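Local coordinates for protein alkaline serine protease (Pseudoalteromonas sp., PDB 1Y9Z) that hydrolyses peptide bonds as a cold-adapted subtilisin-like serine protease, with a beta-barrel domain inserted into its catalytic alpha/beta domain, at residues W6-L16 against M418-A426; T265-A273 against N293-A301. All coordinates share one frame; numbering follows the deposited sequence.

Contact 1: residues W6-L16 against M418-A426; sequences WGQTFVGATVL and MINAVAAKA
The backbone N of Ala-421 donates to Val-11 O at 2.9 Å, with an N-H...O angle of 167°. This bond ties the end of an N-terminal helical turn to the start of helix 421-430: Gly-12, at positive phi, closes the 6-10 helix in a Schellman motif, while Asn-420 is the N-cap of the other. Within that cap, Ala-423 N bonds to Asn-420 OD1 at 2.9 Å, the donor standing 51° out of the carbonyl plane, and Asn-420 ND2 is held by Asp-403. The two helix ends thus meet through this one backbone bond within the subtilisin-like domain. Val-378 of helix 368-385 touches Ile-419 and Ala-421, while Leu-398 of helix 391-401 touches Ile-419 and Ala-424.

Apolar side chains extend the joint both ways. Val-11 CG1 lies against Ile-419 CG2 at 3.6 Å. The valine's chi1 of -58° sets CG1 anti to the carbonyl carbon, on the side where that methyl meets the isoleucine. Beyond it, the bent chain of Met-418 brings CE to the edge of the Phe-10 ring, near its plane, and obliquely to Trp-6; CE3 of that indole lies over the centre of one Phe-10 face. Trp-6 NE1 itself is bonded to Ala-204 O.

On the helix side, Leu-16 divides its methyls: CD1 rests on Ala-421 CB at 3.8 Å, and CD2 meets Lys-425 CD at 3.5 Å as the two chains run past each other in opposite directions. The lysine's NZ reaches on to a salt bridge with Asp-429. Gly-12 O, buried here without a hydrogen-bond partner in the model, faces the methyl of Ala-421, its carbon CB only 3.1 Å away.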
loop_
_atom_site.group_PDB
_atom_site.type_symbol
_atom_site.label_atom_id
_atom_site.label_comp_id
_atom_site.label_asym_id
_atom_site.label_seq_id
_atom_site.Cartn_x
_atom_site.Cartn_y
_atom_site.Cartn_z
ATOM N N TRP A 6 -8.383 -3.188 3.421
ATOM C CA TRP A 6 -8.842 -2.101 4.281
ATOM C C TRP A 6 -8.728 -0.714 3.661
ATOM O O TRP A 6 -9.610 0.120 3.846
ATOM C CB TRP A 6 -8.111 -2.118 5.633
ATOM C CG TRP A 6 -6.666 -1.695 5.592
ATOM C CD1 TRP A 6 -5.575 -2.498 5.413
ATOM C CD2 TRP A 6 -6.161 -0.363 5.753
ATOM N NE1 TRP A 6 -4.421 -1.749 5.457
ATOM C CE2 TRP A 6 -4.752 -0.435 5.663
ATOM C CE3 TRP A 6 -6.762 0.886 5.965
ATOM C CZ2 TRP A 6 -3.932 0.696 5.779
ATOM C CZ3 TRP A 6 -5.946 2.013 6.080
ATOM C CH2 TRP A 6 -4.546 1.906 5.987
ATOM N N GLY A 7 -7.653 -0.472 2.920
ATOM C CA GLY A 7 -7.468 0.830 2.304
ATOM C C GLY A 7 -8.606 1.223 1.382
ATOM O O GLY A 7 -9.006 2.389 1.333
ATOM N N GLN A 8 -9.133 0.251 0.642
ATOM C CA GLN A 8 -10.230 0.513 -0.282
ATOM C C GLN A 8 -11.476 0.995 0.448
ATOM O O GLN A 8 -12.191 1.870 -0.034
ATOM C CB GLN A 8 -10.575 -0.751 -1.073
ATOM C CG GLN A 8 -9.474 -1.246 -2.002
ATOM C CD GLN A 8 -9.051 -0.209 -3.020
ATOM O OE1 GLN A 8 -9.881 0.530 -3.552
ATOM N NE2 GLN A 8 -7.753 -0.161 -3.312
ATOM N N THR A 9 -11.732 0.412 1.614
ATOM C CA THR A 9 -12.895 0.782 2.405
ATOM C C THR A 9 -12.712 2.126 3.104
ATOM O O THR A 9 -13.646 2.928 3.168
ATOM C CB THR A 9 -13.207 -0.293 3.465
ATOM O OG1 THR A 9 -13.402 -1.557 2.818
ATOM C CG2 THR A 9 -14.469 0.070 4.237
ATOM N N PHE A 10 -11.509 2.380 3.613
ATOM C CA PHE A 10 -11.229 3.625 4.325
ATOM C C PHE A 10 -11.351 4.909 3.508
ATOM O O PHE A 10 -11.821 5.926 4.021
ATOM C CB PHE A 10 -9.838 3.580 4.967
ATOM C CG PHE A 10 -9.789 2.837 6.275
ATOM C CD1 PHE A 10 -8.940 3.266 7.292
ATOM C CD2 PHE A 10 -10.570 1.705 6.490
ATOM C CE1 PHE A 10 -8.867 2.581 8.499
ATOM C CE2 PHE A 10 -10.503 1.010 7.695
ATOM C CZ PHE A 10 -9.650 1.449 8.703
ATOM N N VAL A 11 -10.931 4.873 2.248
ATOM C CA VAL A 11 -10.996 6.062 1.405
ATOM C C VAL A 11 -12.401 6.314 0.874
ATOM O O VAL A 11 -12.666 7.350 0.265
ATOM C CB VAL A 11 -10.011 5.964 0.215
ATOM C CG1 VAL A 11 -8.592 5.779 0.732
ATOM C CG2 VAL A 11 -10.409 4.816 -0.706
ATOM N N GLY A 12 -13.298 5.359 1.111
ATOM C CA GLY A 12 -14.670 5.497 0.662
ATOM C C GLY A 12 -14.853 5.395 -0.838
ATOM O O GLY A 12 -15.523 6.231 -1.445
ATOM N N ALA A 13 -14.265 4.369 -1.444
ATOM C CA ALA A 13 -14.378 4.172 -2.885
ATOM C C ALA A 13 -15.365 3.052 -3.205
ATOM O O ALA A 13 -15.923 2.994 -4.300
ATOM C CB ALA A 13 -13.012 3.848 -3.475
ATOM N N THR A 14 -15.580 2.168 -2.236
ATOM C CA THR A 14 -16.486 1.042 -2.413
ATOM C C THR A 14 -17.953 1.462 -2.458
ATOM O O THR A 14 -18.794 0.731 -2.980
ATOM C CB THR A 14 -16.307 0.006 -1.287
ATOM O OG1 THR A 14 -16.613 0.610 -0.024
ATOM C CG2 THR A 14 -14.875 -0.509 -1.261
ATOM N N VAL A 15 -18.258 2.637 -1.915
ATOM C CA VAL A 15 -19.629 3.137 -1.897
ATOM C C VAL A 15 -20.008 3.913 -3.156
ATOM O O VAL A 15 -21.190 4.078 -3.458
ATOM C CB VAL A 15 -19.875 4.031 -0.671
ATOM C CG1 VAL A 15 -19.809 3.197 0.600
ATOM C CG2 VAL A 15 -18.845 5.141 -0.628
ATOM N N LEU A 16 -19.010 4.399 -3.885
ATOM C CA LEU A 16 -19.264 5.136 -5.118
ATOM C C LEU A 16 -19.229 4.153 -6.283
ATOM O O LEU A 16 -18.990 2.963 -6.086
ATOM C CB LEU A 16 -18.204 6.224 -5.323
ATOM C CG LEU A 16 -18.170 7.361 -4.298
ATOM C CD1 LEU A 16 -17.071 8.346 -4.675
ATOM C CD2 LEU A 16 -19.523 8.060 -4.256
ATOM N N MET A 418 -6.856 12.230 5.774
ATOM C CA MET A 418 -7.203 11.078 4.952
ATOM C C MET A 418 -8.151 11.453 3.822
ATOM O O MET A 418 -9.183 12.086 4.052
ATOM C CB MET A 418 -7.850 9.998 5.822
ATOM C CG MET A 418 -8.076 8.687 5.097
ATOM S SD MET A 418 -6.517 7.885 4.686
ATOM C CE MET A 418 -6.837 6.213 5.242
ATOM N N ILE A 419 -7.802 11.061 2.602
ATOM C CA ILE A 419 -8.637 11.357 1.448
ATOM C C ILE A 419 -10.022 10.739 1.664
ATOM O O ILE A 419 -10.146 9.647 2.219
ATOM C CB ILE A 419 -7.992 10.817 0.147
ATOM C CG1 ILE A 419 -8.777 11.310 -1.069
ATOM C CG2 ILE A 419 -7.909 9.294 0.192
ATOM C CD1 ILE A 419 -8.039 11.145 -2.380
ATOM N N ASN A 420 -11.055 11.455 1.232
ATOM C CA ASN A 420 -12.438 11.012 1.400
ATOM C C ASN A 420 -13.186 11.169 0.080
ATOM O O ASN A 420 -13.621 12.266 -0.268
ATOM C CB ASN A 420 -13.115 11.858 2.484
ATOM C CG ASN A 420 -14.478 11.327 2.878
ATOM O OD1 ASN A 420 -15.271 10.931 2.028
ATOM N ND2 ASN A 420 -14.760 11.329 4.176
ATOM N N ALA A 421 -13.342 10.064 -0.643
ATOM C CA ALA A 421 -14.015 10.075 -1.937
ATOM C C ALA A 421 -15.449 10.592 -1.892
ATOM O O ALA A 421 -15.837 11.429 -2.704
ATOM C CB ALA A 421 -13.987 8.678 -2.544
ATOM N N VAL A 422 -16.232 10.086 -0.943
ATOM C CA VAL A 422 -17.628 10.489 -0.810
ATOM C C VAL A 422 -17.774 11.990 -0.583
ATOM O O VAL A 422 -18.552 12.654 -1.266
ATOM C CB VAL A 422 -18.311 9.739 0.355
ATOM C CG1 VAL A 422 -19.767 10.176 0.478
ATOM C CG2 VAL A 422 -18.229 8.241 0.121
ATOM N N ALA A 423 -17.020 12.519 0.375
ATOM C CA ALA A 423 -17.075 13.942 0.688
ATOM C C ALA A 423 -16.587 14.802 -0.475
ATOM O O ALA A 423 -17.146 15.864 -0.749
ATOM C CB ALA A 423 -16.254 14.231 1.939
ATOM N N ALA A 424 -15.542 14.345 -1.157
ATOM C CA ALA A 424 -15.001 15.085 -2.292
ATOM C C ALA A 424 -16.044 15.181 -3.402
ATOM O O ALA A 424 -16.202 16.227 -4.030
ATOM C CB ALA A 424 -13.742 14.400 -2.808
ATOM N N LYS A 425 -16.751 14.082 -3.642
ATOM C CA LYS A 425 -17.785 14.054 -4.668
ATOM C C LYS A 425 -18.906 15.027 -4.319
ATOM O O LYS A 425 -19.346 15.807 -5.161
ATOM C CB LYS A 425 -18.364 12.646 -4.806
ATOM C CG LYS A 425 -19.604 12.580 -5.692
ATOM C CD LYS A 425 -20.264 11.212 -5.622
ATOM C CE LYS A 425 -21.579 11.195 -6.387
ATOM N NZ LYS A 425 -22.568 12.167 -5.845
ATOM N N ALA A 426 -19.365 14.967 -3.073
ATOM C CA ALA A 426 -20.440 15.840 -2.607
ATOM C C ALA A 426 -20.052 17.307 -2.768
ATOM O O ALA A 426 -20.891 18.156 -3.073
ATOM C CB ALA A 426 -20.759 15.537 -1.148
#

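Contact 2: residues T265-A273 against N293-A301; sequences TSFSCGNMA and NSTKACKTA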
loop_
_atom_site.group_PDB
_atom_site.type_symbol
_atom_site.label_atom_id
_atom_site.label_comp_id
_atom_site.label_asym_id
_atom_site.label_seq_id
_atom_site.Cartn_x
_atom_site.Cartn_y
_atom_site.Cartn_z
ATOM N N THR A 265 7.551 -6.155 30.578
ATOM C CA THR A 265 8.472 -6.413 29.479
ATOM C C THR A 265 8.794 -7.903 29.429
ATOM O O THR A 265 9.537 -8.363 28.562
ATOM C CB THR A 265 9.788 -5.634 29.652
ATOM O OG1 THR A 265 10.450 -6.071 30.845
ATOM C CG2 THR A 265 9.513 -4.140 29.749
ATOM N N SER A 266 8.224 -8.651 30.370
ATOM C CA SER A 266 8.445 -10.090 30.449
ATOM C C SER A 266 7.295 -10.849 29.804
ATOM O O SER A 266 6.189 -10.325 29.670
ATOM C CB SER A 266 8.581 -10.521 31.910
ATOM O OG SER A 266 7.380 -10.277 32.623
ATOM N N PHE A 267 7.562 -12.090 29.410
ATOM C CA PHE A 267 6.545 -12.921 28.782
ATOM C C PHE A 267 6.235 -14.159 29.612
ATOM O O PHE A 267 7.136 -14.792 30.164
ATOM C CB PHE A 267 6.993 -13.363 27.386
ATOM C CG PHE A 267 7.275 -12.228 26.445
ATOM C CD1 PHE A 267 8.472 -11.524 26.521
ATOM C CD2 PHE A 267 6.348 -11.868 25.475
ATOM C CE1 PHE A 267 8.742 -10.479 25.640
ATOM C CE2 PHE A 267 6.608 -10.826 24.590
ATOM C CZ PHE A 267 7.807 -10.131 24.672
ATOM N N SER A 268 4.953 -14.494 29.695
ATOM C CA SER A 268 4.502 -15.667 30.431
ATOM C C SER A 268 3.940 -16.643 29.405
ATOM O O SER A 268 2.729 -16.842 29.318
ATOM C CB SER A 268 3.414 -15.279 31.436
ATOM O OG SER A 268 2.963 -16.409 32.164
ATOM N N CYS A 269 4.834 -17.239 28.621
ATOM C CA CYS A 269 4.444 -18.182 27.580
ATOM C C CYS A 269 4.120 -19.573 28.109
ATOM O O CYS A 269 3.145 -20.197 27.685
ATOM C CB CYS A 269 5.557 -18.307 26.537
ATOM S SG CYS A 269 5.913 -16.833 25.523
ATOM N N GLY A 270 4.939 -20.061 29.034
ATOM C CA GLY A 270 4.723 -21.391 29.571
ATOM C C GLY A 270 5.227 -22.393 28.551
ATOM O O GLY A 270 6.277 -22.182 27.945
ATOM N N ASN A 271 4.488 -23.479 28.351
ATOM C CA ASN A 271 4.889 -24.489 27.379
ATOM C C ASN A 271 4.042 -24.379 26.118
ATOM O O ASN A 271 2.870 -24.758 26.108
ATOM C CB ASN A 271 4.752 -25.892 27.975
ATOM C CG ASN A 271 5.149 -26.979 26.995
ATOM O OD1 ASN A 271 6.231 -26.935 26.409
ATOM N ND2 ASN A 271 4.275 -27.962 26.816
ATOM N N MET A 272 4.646 -23.856 25.054
ATOM C CA MET A 272 3.955 -23.680 23.780
ATOM C C MET A 272 4.137 -24.857 22.829
ATOM O O MET A 272 3.780 -24.769 21.654
ATOM C CB MET A 272 4.434 -22.398 23.094
ATOM C CG MET A 272 3.886 -21.116 23.698
ATOM S SD MET A 272 2.096 -20.984 23.536
ATOM C CE MET A 272 1.752 -19.667 24.698
ATOM N N ALA A 273 4.690 -25.955 23.331
ATOM C CA ALA A 273 4.901 -27.133 22.499
ATOM C C ALA A 273 3.579 -27.578 21.879
ATOM O O ALA A 273 2.557 -27.647 22.563
ATOM C CB ALA A 273 5.498 -28.261 23.332
ATOM N N ASN A 293 11.266 -9.709 19.358
ATOM C CA ASN A 293 11.086 -9.946 20.787
ATOM C C ASN A 293 9.867 -10.795 21.138
ATOM O O ASN A 293 10.006 -11.853 21.752
ATOM C CB ASN A 293 11.046 -8.612 21.534
ATOM C CG ASN A 293 12.354 -7.858 21.423
ATOM O OD1 ASN A 293 13.423 -8.414 21.679
ATOM N ND2 ASN A 293 12.280 -6.591 21.038
ATOM N N SER A 294 8.676 -10.342 20.754
ATOM C CA SER A 294 7.462 -11.104 21.039
ATOM C C SER A 294 7.474 -12.414 20.261
ATOM O O SER A 294 7.055 -13.456 20.767
ATOM C CB SER A 294 6.213 -10.302 20.659
ATOM O OG SER A 294 5.996 -9.221 21.551
ATOM N N THR A 295 7.961 -12.355 19.027
ATOM C CA THR A 295 8.021 -13.530 18.168
ATOM C C THR A 295 8.900 -14.626 18.765
ATOM O O THR A 295 8.493 -15.785 18.835
ATOM C CB THR A 295 8.560 -13.164 16.772
ATOM O OG1 THR A 295 7.766 -12.107 16.219
ATOM C CG2 THR A 295 8.501 -14.370 15.839
ATOM N N LYS A 296 10.103 -14.257 19.199
ATOM C CA LYS A 296 11.030 -15.226 19.776
ATOM C C LYS A 296 10.542 -15.781 21.110
ATOM O O LYS A 296 10.811 -16.937 21.436
ATOM C CB LYS A 296 12.416 -14.599 19.950
ATOM C CG LYS A 296 13.479 -15.578 20.424
ATOM C CD LYS A 296 14.853 -14.930 20.456
ATOM C CE LYS A 296 15.917 -15.917 20.902
ATOM N NZ LYS A 296 17.272 -15.300 20.889
ATOM N N ALA A 297 9.833 -14.964 21.883
ATOM C CA ALA A 297 9.312 -15.416 23.169
ATOM C C ALA A 297 8.467 -16.660 22.918
ATOM O O ALA A 297 8.553 -17.650 23.645
ATOM C CB ALA A 297 8.465 -14.324 23.805
ATOM N N CYS A 298 7.655 -16.596 21.870
ATOM C CA CYS A 298 6.795 -17.703 21.490
ATOM C C CYS A 298 7.620 -18.899 21.020
ATOM O O CYS A 298 7.399 -20.027 21.459
ATOM C CB CYS A 298 5.857 -17.268 20.366
ATOM S SG CYS A 298 4.261 -16.534 20.854
ATOM N N LYS A 299 8.568 -18.641 20.124
ATOM C CA LYS A 299 9.429 -19.688 19.579
ATOM C C LYS A 299 10.199 -20.425 20.669
ATOM O O LYS A 299 10.245 -21.656 20.689
ATOM C CB LYS A 299 10.418 -19.086 18.576
ATOM C CG LYS A 299 11.365 -20.100 17.947
ATOM C CD LYS A 299 10.606 -21.134 17.127
ATOM C CE LYS A 299 11.540 -22.200 16.573
ATOM N NZ LYS A 299 12.178 -22.999 17.656
ATOM N N THR A 300 10.810 -19.664 21.572
ATOM C CA THR A 300 11.582 -20.246 22.662
ATOM C C THR A 300 10.713 -21.181 23.497
ATOM O O THR A 300 11.185 -22.209 23.987
ATOM C CB THR A 300 12.158 -19.145 23.575
ATOM O OG1 THR A 300 12.986 -18.269 22.799
ATOM C CG2 THR A 300 12.991 -19.757 24.693
ATOM N N ALA A 301 9.443 -20.824 23.651
ATOM C CA ALA A 301 8.507 -21.630 24.426
ATOM C C ALA A 301 8.148 -22.923 23.697
ATOM O O ALA A 301 7.474 -23.789 24.255
ATOM C CB ALA A 301 7.246 -20.828 24.721
#
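Aromatic contact dominates the strand end, where Ala-297 CB sits over one face of the Phe-267 ring, 3.7 Å from its centroid, a CH-pi arrangement. With CG anti to its own carbonyl carbon, the Phe-267 ring is turned so that one face meets Ala-297 CB. At the ring's edge, Ser-294 OG comes within 3.5 Å of Phe-267 CE2; Ser-294 OG is hydrogen-bonded to Glu-280 O, with a weak second bond to Val-282 N.

Apolar contacts continue along the following turn. Ala-301 CB touches two side chains, 3.5 Å from Cys-269 CB and equally close to Met-272 CG. The sulfur of Cys-269, in a disulfide with Cys-260, also lies beside the helix backbone, with SG 3.3 Å from Ala-297 O.

One hydrogen bond crosses the contact: Met-272 N donates to Ala-301 O at 2.9 Å. It is bent (N-H...O 143°), and the donor stands 44° out of the carbonyl plane.

Strand 266-268 and helix 293-300 run at 38° to each other, their axes 9.5 Å apart. The strand pairs antiparallel with 252-263; the helix also packs on strands 275-280 and 305-309 of the same sheet, with Cys-298 joined to Cys-277 by a disulfide.

The centres of the contacts are 40 Å apart and their nearest atoms about 19 Å, so neither touches the other. Along the chain, both segments of contact 2 fall between 6-16 and 418-426, which join regions near the two ends of the polypeptide. No helix or strand is shared. Contact 1 belongs to the subtilisin-like alpha/beta domain and borders strand 196-201 of its mainly parallel sheet, whereas contact 2 lies on the separate mixed sheet that includes 252-263 and 275-280, consistent with the inserted beta-barrel domain. One contact therefore joins parts of the catalytic fold about 400 residues apart in sequence; the other joins a strand and a helix close in sequence within the insertion.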